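Local coordinates for GTPase-activating protein GYP1 (Saccharomyces cerevisiae, PDB 1FKM) that stimulates GTP hydrolysis by Ypt/Rab GTPases, chiefly YPT1 and YPT7, through its TBC-type GAP domain, which supplies an arginine finger and a glutamine finger in trans, at residues W43-I47 with G48-V52; P102-F106 with K107-N111; Q188-D191 with N192-G196; P198-L201 with R202-N206; L240-E244 with F245-T249. All coordinates share one frame; numbering follows the deposited sequence.

Contact 1 of 5, residues W43-I47 with G48-V52; sequences WKLLI and GYLPV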
# COMPACT_ATOMS: atom_id res chain seq x y z
N TRP A 43 -2.47 -4.47 11.05
CA TRP A 43 -1.52 -4.07 10.01
C TRP A 43 -0.15 -3.77 10.63
O TRP A 43 0.88 -4.14 10.07
CB TRP A 43 -2.03 -2.83 9.28
CG TRP A 43 -2.97 -3.13 8.15
CD1 TRP A 43 -3.82 -4.21 8.04
CD2 TRP A 43 -3.22 -2.31 7.00
NE1 TRP A 43 -4.57 -4.10 6.88
CE2 TRP A 43 -4.22 -2.95 6.23
CE3 TRP A 43 -2.69 -1.09 6.55
CZ2 TRP A 43 -4.71 -2.41 5.04
CZ3 TRP A 43 -3.17 -0.56 5.35
CH2 TRP A 43 -4.17 -1.22 4.62
N LYS A 44 -0.14 -3.10 11.77
CA LYS A 44 1.13 -2.78 12.43
C LYS A 44 1.85 -4.04 12.90
O LYS A 44 3.08 -4.11 12.86
CB LYS A 44 0.89 -1.82 13.59
CG LYS A 44 0.35 -0.46 13.14
CD LYS A 44 0.03 0.45 14.31
CE LYS A 44 -0.73 1.70 13.85
NZ LYS A 44 -1.16 2.56 14.99
N LEU A 45 1.08 -5.03 13.34
CA LEU A 45 1.68 -6.29 13.79
C LEU A 45 2.23 -7.09 12.60
O LEU A 45 3.35 -7.59 12.64
CB LEU A 45 0.65 -7.15 14.54
CG LEU A 45 0.24 -6.70 15.95
CD1 LEU A 45 -1.00 -7.46 16.39
CD2 LEU A 45 1.41 -6.95 16.91
N LEU A 46 1.45 -7.18 11.53
CA LEU A 46 1.87 -7.95 10.36
C LEU A 46 3.08 -7.38 9.62
O LEU A 46 3.90 -8.13 9.10
CB LEU A 46 0.71 -8.11 9.38
CG LEU A 46 -0.47 -8.95 9.88
CD1 LEU A 46 -1.61 -8.90 8.86
CD2 LEU A 46 -0.01 -10.38 10.12
N ILE A 47 3.19 -6.06 9.58
CA ILE A 47 4.31 -5.44 8.87
C ILE A 47 5.59 -5.41 9.70
O ILE A 47 6.65 -5.01 9.22
CB ILE A 47 3.93 -4.01 8.40
CG1 ILE A 47 4.85 -3.59 7.24
CG2 ILE A 47 4.03 -3.01 9.56
CD1 ILE A 47 4.45 -2.29 6.59
N GLY A 48 5.49 -5.85 10.95
CA GLY A 48 6.66 -5.89 11.82
C GLY A 48 6.98 -4.61 12.57
O GLY A 48 8.12 -4.38 12.95
N TYR A 49 5.97 -3.77 12.78
CA TYR A 49 6.18 -2.52 13.48
C TYR A 49 5.87 -2.73 14.96
O TYR A 49 6.74 -2.63 15.81
CB TYR A 49 5.29 -1.42 12.89
CG TYR A 49 5.35 -0.09 13.62
CD1 TYR A 49 6.56 0.57 13.81
CD2 TYR A 49 4.17 0.52 14.07
CE1 TYR A 49 6.59 1.83 14.42
CE2 TYR A 49 4.20 1.77 14.68
CZ TYR A 49 5.41 2.42 14.85
OH TYR A 49 5.42 3.67 15.43
N LEU A 50 4.61 -3.03 15.25
CA LEU A 50 4.19 -3.26 16.62
C LEU A 50 4.71 -4.62 17.09
O LEU A 50 4.52 -5.63 16.42
CB LEU A 50 2.66 -3.22 16.71
CG LEU A 50 2.02 -3.10 18.09
CD1 LEU A 50 2.39 -1.75 18.73
CD2 LEU A 50 0.52 -3.21 17.95
N PRO A 51 5.39 -4.66 18.25
CA PRO A 51 5.90 -5.95 18.74
C PRO A 51 4.77 -6.89 19.16
O PRO A 51 3.75 -6.44 19.69
CB PRO A 51 6.82 -5.55 19.90
CG PRO A 51 6.24 -4.25 20.37
CD PRO A 51 5.87 -3.55 19.09
N VAL A 52 4.94 -8.18 18.93
CA VAL A 52 3.91 -9.15 19.30
C VAL A 52 3.79 -9.31 20.82
O VAL A 52 2.74 -9.71 21.32
CB VAL A 52 4.15 -10.52 18.65
CG1 VAL A 52 3.97 -10.40 17.14
CG2 VAL A 52 5.55 -11.04 18.99
O HOH W 1 5.22 -7.17 14.55
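The carbonyl oxygen of K44 takes two backbone N-H groups from the residues that follow helix 39-46. Y49 N reaches K44 O at 2.9 Å, nearly in line with the C=O bond (C=O...N angle 170°), while L50 N comes to the same oxygen at 3.0 Å from above the carbonyl plane. The next carbonyl, L45 O, takes G48 N at 3.2 Å. The bonds from Y49 N to K44 O and from G48 N to L45 O, with the positive phi of G48 (86°), define a Schellman motif; a CB at G48 would collide with I47 O. A water donates to both L45 O (2.7 Å) and L50 O (2.5 Å), bridging helix end and loop. Among the side chains, L45 CD2 packs on L50 CB at 3.9 Å and meets V52 CG1 more loosely. The K44 chain, extended beyond CG, runs alongside the Y49 ring, its CG at the ring edge 4.1 Å from Y49 CD2. Both side chains end at D177 of helix 168-186, which forms a salt bridge with K44 NZ and a hydrogen bond with Y49 OH. The last-turn carbonyls of K44 and L45 are thus satisfied by the turn and one water, and a shared carboxylate ties this helix end to a neighbouring helix.

Contact 2 of 5, residues P102-F106 with K107-N111; sequences PLYQF and KSVQN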
# COMPACT_ATOMS: atom_id res chain seq x y z
N PRO A 102 -11.71 13.48 -0.86
CA PRO A 102 -11.73 14.71 -0.07
C PRO A 102 -10.66 14.82 1.02
O PRO A 102 -10.04 15.87 1.19
CB PRO A 102 -13.14 14.73 0.51
CG PRO A 102 -13.94 14.09 -0.58
CD PRO A 102 -13.07 12.91 -0.95
N LEU A 103 -10.46 13.73 1.75
CA LEU A 103 -9.48 13.70 2.82
C LEU A 103 -8.15 14.33 2.43
O LEU A 103 -7.55 15.07 3.20
CB LEU A 103 -9.24 12.25 3.26
CG LEU A 103 -8.17 12.02 4.34
CD1 LEU A 103 -8.68 12.59 5.66
CD2 LEU A 103 -7.88 10.53 4.48
N TYR A 104 -7.69 14.04 1.21
CA TYR A 104 -6.40 14.53 0.78
C TYR A 104 -6.28 15.99 0.39
O TYR A 104 -5.18 16.46 0.11
CB TYR A 104 -5.86 13.59 -0.32
CG TYR A 104 -5.73 12.17 0.22
CD1 TYR A 104 -4.60 11.79 0.95
CD2 TYR A 104 -6.80 11.27 0.14
CE1 TYR A 104 -4.55 10.55 1.59
CE2 TYR A 104 -6.75 10.03 0.77
CZ TYR A 104 -5.62 9.68 1.51
OH TYR A 104 -5.58 8.48 2.19
N GLN A 105 -7.38 16.73 0.41
CA GLN A 105 -7.30 18.14 0.10
C GLN A 105 -7.23 18.97 1.38
O GLN A 105 -6.95 20.16 1.33
CB GLN A 105 -8.48 18.60 -0.76
CG GLN A 105 -8.39 18.14 -2.21
CD GLN A 105 -8.95 16.75 -2.42
OE1 GLN A 105 -10.15 16.54 -2.29
NE2 GLN A 105 -8.08 15.80 -2.76
N PHE A 106 -7.49 18.34 2.52
CA PHE A 106 -7.42 19.06 3.79
C PHE A 106 -5.97 19.44 4.04
O PHE A 106 -5.06 18.64 3.82
CB PHE A 106 -7.93 18.18 4.93
CG PHE A 106 -9.42 17.95 4.90
CD1 PHE A 106 -10.30 19.03 4.85
CD2 PHE A 106 -9.93 16.66 4.92
CE1 PHE A 106 -11.68 18.82 4.83
CE2 PHE A 106 -11.31 16.44 4.89
CZ PHE A 106 -12.19 17.52 4.84
N LYS A 107 -5.75 20.67 4.49
CA LYS A 107 -4.39 21.15 4.75
C LYS A 107 -3.66 20.35 5.82
O LYS A 107 -2.44 20.17 5.73
CB LYS A 107 -4.40 22.63 5.14
CG LYS A 107 -4.48 23.57 3.94
CD LYS A 107 -3.28 23.37 3.02
CE LYS A 107 -3.38 24.27 1.79
NZ LYS A 107 -2.24 24.05 0.85
N SER A 108 -4.39 19.88 6.82
CA SER A 108 -3.78 19.10 7.89
C SER A 108 -3.20 17.81 7.31
O SER A 108 -2.12 17.38 7.70
CB SER A 108 -4.81 18.77 8.97
OG SER A 108 -5.85 17.96 8.46
N VAL A 109 -3.92 17.21 6.37
CA VAL A 109 -3.48 15.97 5.73
C VAL A 109 -2.30 16.23 4.81
O VAL A 109 -1.34 15.47 4.80
CB VAL A 109 -4.63 15.32 4.93
CG1 VAL A 109 -4.11 14.10 4.17
CG2 VAL A 109 -5.75 14.91 5.89
N GLN A 110 -2.37 17.31 4.03
CA GLN A 110 -1.27 17.63 3.13
C GLN A 110 0.02 17.87 3.90
O GLN A 110 1.08 17.38 3.52
CB GLN A 110 -1.62 18.86 2.29
CG GLN A 110 -2.60 18.56 1.16
CD GLN A 110 -3.00 19.81 0.40
OE1 GLN A 110 -2.25 20.77 0.32
NE2 GLN A 110 -4.19 19.78 -0.19
N ASN A 111 -0.06 18.62 5.00
CA ASN A 111 1.11 18.91 5.81
C ASN A 111 1.67 17.65 6.47
O ASN A 111 2.89 17.50 6.61
CB ASN A 111 0.78 19.96 6.88
CG ASN A 111 0.40 21.30 6.29
OD1 ASN A 111 0.97 21.74 5.30
ND2 ASN A 111 -0.57 21.97 6.91
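V109, in the first turn of helix 107-123, sets its two methyls against the 3-10 segment 102-105 that leads into the helix. Its CB already faces L103 O, and CG2 comes closer still to that oxygen, 3.2 Å away. The same methyl meets L103 CD1 at 3.7 Å, the two side chains crossing at about a right angle, and F106 CB at 4.0 Å. The other methyl, CG1, stands anti to the backbone N (chi1 175°), which sends it to Y104 CD1 at 4.0 Å. F141 of helix 133-145 also packs against V109, and Y104 OH is hydrogen-bonded to E142 of that helix.

F106 occupies the N-cap position. Its carbonyl oxygen accepts Q110 N at 3.0 Å, in the carbonyl plane with an N-H...O angle of 163°, and V109 N only weakly. The extended Q110 chain lays its CG 3.5 Å from Y104 O and brings NE2 to the same oxygen, also at 3.5 Å, in a weak bond; OE1 weakly accepts K107 NZ. With only a methyl at this position, as in an alanine, Y104 O is likely to lose its NE2 donor and K107 NZ to be freed to swing away. Q105 lies about 8 Å, side chain to side chain, from the arginine finger R96. The chemistry is therefore divided: one firm backbone bond starts the helix, the V109 methyls pack against L103, Y104 and F106, and one weak amide bond reaches back to the 3-10 turn while another stays within the helix.

Contact 3 of 5, residues Q188-D191 with N192-G196; sequences QITD and NYIHG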
# COMPACT_ATOMS: atom_id res chain seq x y z
N GLN A 188 11.15 -3.80 1.69
CA GLN A 188 10.97 -5.12 1.07
C GLN A 188 11.13 -5.04 -0.45
O GLN A 188 11.29 -6.06 -1.12
CB GLN A 188 9.59 -5.68 1.40
CG GLN A 188 9.26 -5.69 2.89
CD GLN A 188 7.89 -6.28 3.18
OE1 GLN A 188 7.27 -5.95 4.19
NE2 GLN A 188 7.43 -7.18 2.32
N ILE A 189 11.08 -3.82 -0.97
CA ILE A 189 11.20 -3.58 -2.41
C ILE A 189 12.09 -2.36 -2.65
O ILE A 189 11.79 -1.50 -3.47
CB ILE A 189 9.81 -3.33 -3.05
CG1 ILE A 189 9.06 -2.25 -2.26
CG2 ILE A 189 9.01 -4.62 -3.05
CD1 ILE A 189 7.67 -1.91 -2.83
N THR A 190 13.19 -2.30 -1.91
CA THR A 190 14.11 -1.17 -2.00
C THR A 190 14.51 -0.75 -3.41
O THR A 190 14.39 0.42 -3.77
CB THR A 190 15.39 -1.44 -1.19
OG1 THR A 190 15.03 -1.78 0.16
CG2 THR A 190 16.30 -0.22 -1.18
N ASP A 191 14.97 -1.70 -4.22
CA ASP A 191 15.42 -1.36 -5.56
C ASP A 191 14.33 -0.94 -6.53
O ASP A 191 14.62 -0.54 -7.66
CB ASP A 191 16.28 -2.50 -6.14
CG ASP A 191 15.49 -3.45 -7.00
OD1 ASP A 191 14.42 -3.91 -6.57
OD2 ASP A 191 15.97 -3.76 -8.11
N ASN A 192 13.07 -1.00 -6.10
CA ASN A 192 11.98 -0.55 -6.96
C ASN A 192 12.04 0.97 -7.04
O ASN A 192 11.58 1.58 -8.01
CB ASN A 192 10.61 -0.94 -6.39
CG ASN A 192 10.23 -2.38 -6.66
OD1 ASN A 192 9.07 -2.78 -6.48
ND2 ASN A 192 11.21 -3.18 -7.07
N TYR A 193 12.62 1.59 -6.02
CA TYR A 193 12.67 3.05 -5.99
C TYR A 193 14.02 3.75 -6.05
O TYR A 193 14.08 4.97 -5.98
CB TYR A 193 11.86 3.56 -4.79
CG TYR A 193 10.43 3.07 -4.84
CD1 TYR A 193 9.51 3.65 -5.72
CD2 TYR A 193 10.03 1.95 -4.11
CE1 TYR A 193 8.23 3.12 -5.87
CE2 TYR A 193 8.75 1.41 -4.26
CZ TYR A 193 7.86 2.00 -5.15
OH TYR A 193 6.62 1.44 -5.35
N ILE A 194 15.12 3.01 -6.17
CA ILE A 194 16.39 3.70 -6.27
C ILE A 194 16.45 4.25 -7.69
O ILE A 194 15.68 3.83 -8.56
CB ILE A 194 17.59 2.75 -6.00
CG1 ILE A 194 17.64 1.63 -7.02
CG2 ILE A 194 17.47 2.18 -4.58
CD1 ILE A 194 18.84 0.70 -6.85
N HIS A 195 17.34 5.22 -7.93
CA HIS A 195 17.47 5.85 -9.23
C HIS A 195 17.51 4.85 -10.39
O HIS A 195 18.32 3.92 -10.40
CB HIS A 195 18.73 6.73 -9.25
CG HIS A 195 18.89 7.55 -10.50
ND1 HIS A 195 17.83 8.21 -11.09
CD2 HIS A 195 19.98 7.83 -11.25
CE1 HIS A 195 18.27 8.86 -12.16
NE2 HIS A 195 19.56 8.65 -12.27
N GLY A 196 16.63 5.06 -11.37
CA GLY A 196 16.55 4.16 -12.51
C GLY A 196 15.51 3.08 -12.27
O GLY A 196 15.18 2.31 -13.18
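A compact turn, held by backbone hydrogen bonds and by side chains folded back over it, forms this local contact in the link between helices 168-186 and 198-214. Two successive i to i+3 bonds establish it: N192 N to I189 O at 3.0 Å and Y193 N to T190 O at 3.1 Å. In each the donor stands above the carbonyl plane and not in it, and the N-H points fairly straight at its oxygen.

On one side I189 meets N192 and Y193. Its CG1 lies between the backbone N and the carbonyl carbon (chi1 51°), directing CD1 to the edge of the Y193 ring, in the ring plane and 3.8 Å from CE2. I189 CB is 3.6 Å from N192 OD1, an amide oxygen that accepts a hydrogen bond from N325 of helix 324-338.

The planes of the D191 carboxylate and the N192 amide are 47° apart, and N192 ND2 gives D191 OD1 a weak bond at 3.3 Å. The main partner of D191 is R202, in a salt bridge. Beyond the turn, the end of I194 lies back along D191, with CD1 4.2 Å from D191 CB.

With Y193 OH bonded to N238 O and the Y193 side chain about 8 Å from that of the glutamine finger Q131, this is an interhelical turn of the all-helical TBC domain, lying near its catalytic site.

Contact 4 of 5, residues P198-L201 with R202-N206; sequences PGIL and RQVKN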
# COMPACT_ATOMS: atom_id res chain seq x y z
N PRO A 198 15.40 0.09 -11.11
CA PRO A 198 15.72 -1.22 -11.67
C PRO A 198 14.74 -2.30 -11.20
O PRO A 198 14.44 -3.23 -11.94
CB PRO A 198 17.14 -1.47 -11.19
CG PRO A 198 17.19 -0.73 -9.89
CD PRO A 198 16.50 0.56 -10.24
N GLY A 199 14.23 -2.14 -9.99
CA GLY A 199 13.29 -3.11 -9.46
C GLY A 199 11.98 -3.17 -10.23
O GLY A 199 11.41 -4.24 -10.42
N ILE A 200 11.49 -2.01 -10.67
CA ILE A 200 10.25 -1.95 -11.43
C ILE A 200 10.45 -2.54 -12.82
O ILE A 200 9.60 -3.29 -13.31
CB ILE A 200 9.74 -0.50 -11.58
CG1 ILE A 200 9.47 0.12 -10.21
CG2 ILE A 200 8.48 -0.50 -12.45
CD1 ILE A 200 8.48 -0.63 -9.36
N LEU A 201 11.57 -2.20 -13.46
CA LEU A 201 11.85 -2.72 -14.80
C LEU A 201 11.96 -4.24 -14.75
O LEU A 201 11.52 -4.94 -15.67
CB LEU A 201 13.15 -2.12 -15.36
CG LEU A 201 13.09 -0.62 -15.67
CD1 LEU A 201 14.45 -0.12 -16.15
CD2 LEU A 201 12.03 -0.37 -16.74
N ARG A 202 12.53 -4.77 -13.67
CA ARG A 202 12.67 -6.21 -13.51
C ARG A 202 11.29 -6.84 -13.30
O ARG A 202 11.02 -7.93 -13.80
CB ARG A 202 13.57 -6.52 -12.30
CG ARG A 202 13.87 -7.99 -12.10
CD ARG A 202 14.79 -8.20 -10.91
NE ARG A 202 14.18 -7.75 -9.66
CZ ARG A 202 14.64 -6.75 -8.92
NH1 ARG A 202 15.72 -6.08 -9.29
NH2 ARG A 202 14.01 -6.41 -7.80
N GLN A 203 10.43 -6.16 -12.56
CA GLN A 203 9.07 -6.63 -12.30
C GLN A 203 8.27 -6.71 -13.60
O GLN A 203 7.56 -7.68 -13.85
CB GLN A 203 8.36 -5.69 -11.33
CG GLN A 203 8.74 -5.85 -9.87
CD GLN A 203 8.20 -7.13 -9.28
OE1 GLN A 203 8.74 -8.22 -9.51
NE2 GLN A 203 7.11 -7.02 -8.52
N VAL A 204 8.38 -5.66 -14.41
CA VAL A 204 7.66 -5.61 -15.67
C VAL A 204 8.16 -6.73 -16.60
O VAL A 204 7.36 -7.36 -17.30
CB VAL A 204 7.83 -4.24 -16.35
CG1 VAL A 204 7.21 -4.25 -17.75
CG2 VAL A 204 7.15 -3.17 -15.50
N LYS A 205 9.46 -6.98 -16.58
CA LYS A 205 10.03 -8.05 -17.41
C LYS A 205 9.51 -9.41 -16.93
O LYS A 205 9.21 -10.30 -17.73
CB LYS A 205 11.56 -8.04 -17.33
CG LYS A 205 12.21 -6.79 -17.89
CD LYS A 205 13.70 -6.75 -17.60
CE LYS A 205 14.32 -5.43 -18.05
NZ LYS A 205 15.77 -5.35 -17.71
N ASN A 206 9.43 -9.57 -15.61
CA ASN A 206 8.93 -10.80 -15.00
C ASN A 206 7.48 -11.04 -15.37
O ASN A 206 7.08 -12.18 -15.62
CB ASN A 206 9.09 -10.75 -13.48
CG ASN A 206 10.53 -10.96 -13.03
OD1 ASN A 206 10.86 -10.75 -11.86
ND2 ASN A 206 11.38 -11.38 -13.95
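P198 O receives R202 N at 3.0 Å, the first of four successive i to i+4 bonds across the opening turns of helix 198-214. The oxygen also has R202 CB beside it, 3.4 Å away.

At G199 the interaction passes to the side chain of R202. Its CG stands anti to the backbone N (chi1 -176°) and the chain bends at chi3, which folds the guanidinium back toward the helix start, where NH1 has D191 as its partner; G199 CA lies over one of the guanidinium faces, 3.9 Å from R202 CZ. G199 O takes Q203 N at 3.0 Å, while Q203 NE2 goes to N325 O of helix 324-338.

I200 O accepts V204 N at 2.9 Å, nearly along the C=O axis. The CG2 methyls of I200 and V204 follow one another at 4.3 Å on the flank where I200 meets F234 and M237 of helix 230-238, a helix-to-helix interface of the TBC domain.

L201 O takes K205 N at 3.0 Å and is flanked by the extended K205 chain, whose CG is 3.0 Å from it. The L201 side chain itself reaches I230 of helix 230-238.

Contact 5 of 5, residues L240-E244 with F245-T249; sequences LLMRE and FQMGT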
# COMPACT_ATOMS: atom_id res chain seq x y z
N LEU A 240 1.80 -0.36 -6.85
CA LEU A 240 1.20 -1.61 -6.39
C LEU A 240 -0.30 -1.71 -6.72
O LEU A 240 -1.12 -2.02 -5.84
CB LEU A 240 1.42 -1.78 -4.88
CG LEU A 240 2.86 -1.96 -4.39
CD1 LEU A 240 2.87 -2.14 -2.88
CD2 LEU A 240 3.51 -3.16 -5.06
N LEU A 241 -0.64 -1.45 -7.98
CA LEU A 241 -2.02 -1.52 -8.46
C LEU A 241 -3.02 -0.54 -7.86
O LEU A 241 -4.20 -0.56 -8.20
CB LEU A 241 -2.56 -2.95 -8.29
CG LEU A 241 -2.10 -3.99 -9.31
CD1 LEU A 241 -2.62 -5.38 -8.93
CD2 LEU A 241 -2.60 -3.61 -10.69
N MSE A 242 -2.55 0.34 -6.98
CA MSE A 242 -3.45 1.30 -6.35
C MSE A 242 -4.22 2.19 -7.31
O MSE A 242 -5.37 2.55 -7.05
CB MSE A 242 -2.68 2.20 -5.39
CG MSE A 242 -2.30 1.55 -4.10
SE MSE A 242 -1.53 2.93 -3.00
CE MSE A 242 -3.08 4.09 -2.87
N ARG A 243 -3.60 2.55 -8.42
CA ARG A 243 -4.24 3.42 -9.39
C ARG A 243 -5.22 2.68 -10.29
O ARG A 243 -5.82 3.28 -11.18
CB ARG A 243 -3.17 4.10 -10.25
CG ARG A 243 -2.11 4.83 -9.43
CD ARG A 243 -2.66 6.11 -8.82
NE ARG A 243 -2.75 7.17 -9.82
CZ ARG A 243 -1.69 7.74 -10.40
NH1 ARG A 243 -0.47 7.34 -10.07
NH2 ARG A 243 -1.86 8.69 -11.30
N GLU A 244 -5.41 1.39 -10.03
CA GLU A 244 -6.32 0.57 -10.83
C GLU A 244 -7.56 0.14 -10.06
O GLU A 244 -8.43 -0.54 -10.62
CB GLU A 244 -5.61 -0.69 -11.33
CG GLU A 244 -4.14 -0.50 -11.71
CD GLU A 244 -3.94 0.63 -12.68
OE1 GLU A 244 -4.69 0.70 -13.67
OE2 GLU A 244 -3.02 1.45 -12.45
N PHE A 245 -7.65 0.51 -8.79
CA PHE A 245 -8.78 0.13 -7.95
C PHE A 245 -9.25 1.26 -7.05
O PHE A 245 -8.54 2.26 -6.88
CB PHE A 245 -8.41 -1.05 -7.03
CG PHE A 245 -8.02 -2.30 -7.75
CD1 PHE A 245 -8.99 -3.12 -8.32
CD2 PHE A 245 -6.69 -2.69 -7.83
CE1 PHE A 245 -8.65 -4.31 -8.96
CE2 PHE A 245 -6.33 -3.88 -8.47
CZ PHE A 245 -7.32 -4.69 -9.03
N GLN A 246 -10.44 1.10 -6.48
CA GLN A 246 -10.99 2.08 -5.55
C GLN A 246 -10.23 1.85 -4.24
O GLN A 246 -9.78 0.73 -3.98
CB GLN A 246 -12.48 1.82 -5.32
CG GLN A 246 -13.35 1.99 -6.55
CD GLN A 246 -13.25 3.39 -7.12
OE1 GLN A 246 -13.49 4.38 -6.41
NE2 GLN A 246 -12.90 3.50 -8.39
N MSE A 247 -10.09 2.88 -3.42
CA MSE A 247 -9.36 2.74 -2.15
C MSE A 247 -9.88 1.62 -1.25
O MSE A 247 -9.09 0.96 -0.58
CB MSE A 247 -9.36 4.05 -1.38
CG MSE A 247 -8.02 4.76 -1.41
SE MSE A 247 -6.63 3.84 -0.40
CE MSE A 247 -5.94 5.37 0.56
N GLY A 248 -11.19 1.42 -1.21
CA GLY A 248 -11.73 0.36 -0.38
C GLY A 248 -11.19 -0.99 -0.83
O GLY A 248 -10.90 -1.87 -0.01
N THR A 249 -11.06 -1.16 -2.14
CA THR A 249 -10.54 -2.41 -2.68
C THR A 249 -9.06 -2.53 -2.36
O THR A 249 -8.57 -3.61 -2.04
CB THR A 249 -10.73 -2.47 -4.20
OG1 THR A 249 -12.12 -2.35 -4.51
CG2 THR A 249 -10.19 -3.78 -4.75
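Apolar packing carries most of this contact, and it centres on F245. L241 and F245 lie side by side and point the same way: L241 CB sits at the edge of the F245 ring, in its plane and 3.9 Å from CE2, with L241 CD1 close behind at 4.0 Å. A second, looser pair joins two selenomethionines: M242 CE and M247 SE are 4.3 Å apart, and both side chains also touch T138 of helix 133-145.

Contacts between the ring and backbone oxygens form the next group. F245 CG is placed anti to its own carbonyl carbon (chi1 -62°), which brings the ring back over the preceding peptide. E244 O then lies over one face, 3.4 Å from F245 CG, while L241 O approaches F245 CD2 at 3.3 Å. Replacing F245 by an alanine is likely to open a gap beside L241 and leave F335 and W363, whose rings also meet this phenylalanine, without their shared partner.

No hydrogen bond crosses between 240-244 and 245-249; the polar bonds act within or beyond them. E244 N bonds to L241 O at 2.9 Å, fixing the 3-10 turn, and the E244 carboxylate forms a salt bridge with R235 of helix 230-238.

The Schellman motif at L240 ends helix 230-238, and Q246 is the N-cap of helix 247-261. R243 is about 6 Å from the glutamine finger Q131 and about 9 Å from the arginine finger R96, side chain to side chain, making this a buried helix-to-helix connection beside the two-finger catalytic site of a TBC GAP domain.

Overall arrangement
Contacts 1 and 5 are buried, contact 5 nearest the middle of the chain; contacts 2, 3 and 4 are partly buried, with 2 and 4 on opposite sides of the chain's centre. Contacts 3 and 4 share a junction: the D191-R202 salt bridge (OD2 to NH1, 2.6 Å) joins the turn to helix 198-214. Contacts 2 and 5 touch where Y104 OH meets M247 CE at 3.5 Å, and contacts 2, 3 and 5 all pack on helix 133-145. Contact 1 closes a helix with backbone bonds, contact 2 opens one, and contact 4 lies wholly within one, whereas contact 5 relies on aromatic packing. Contacts 2, 3 and 5 approach the finger residues; contact 1 lies away from them.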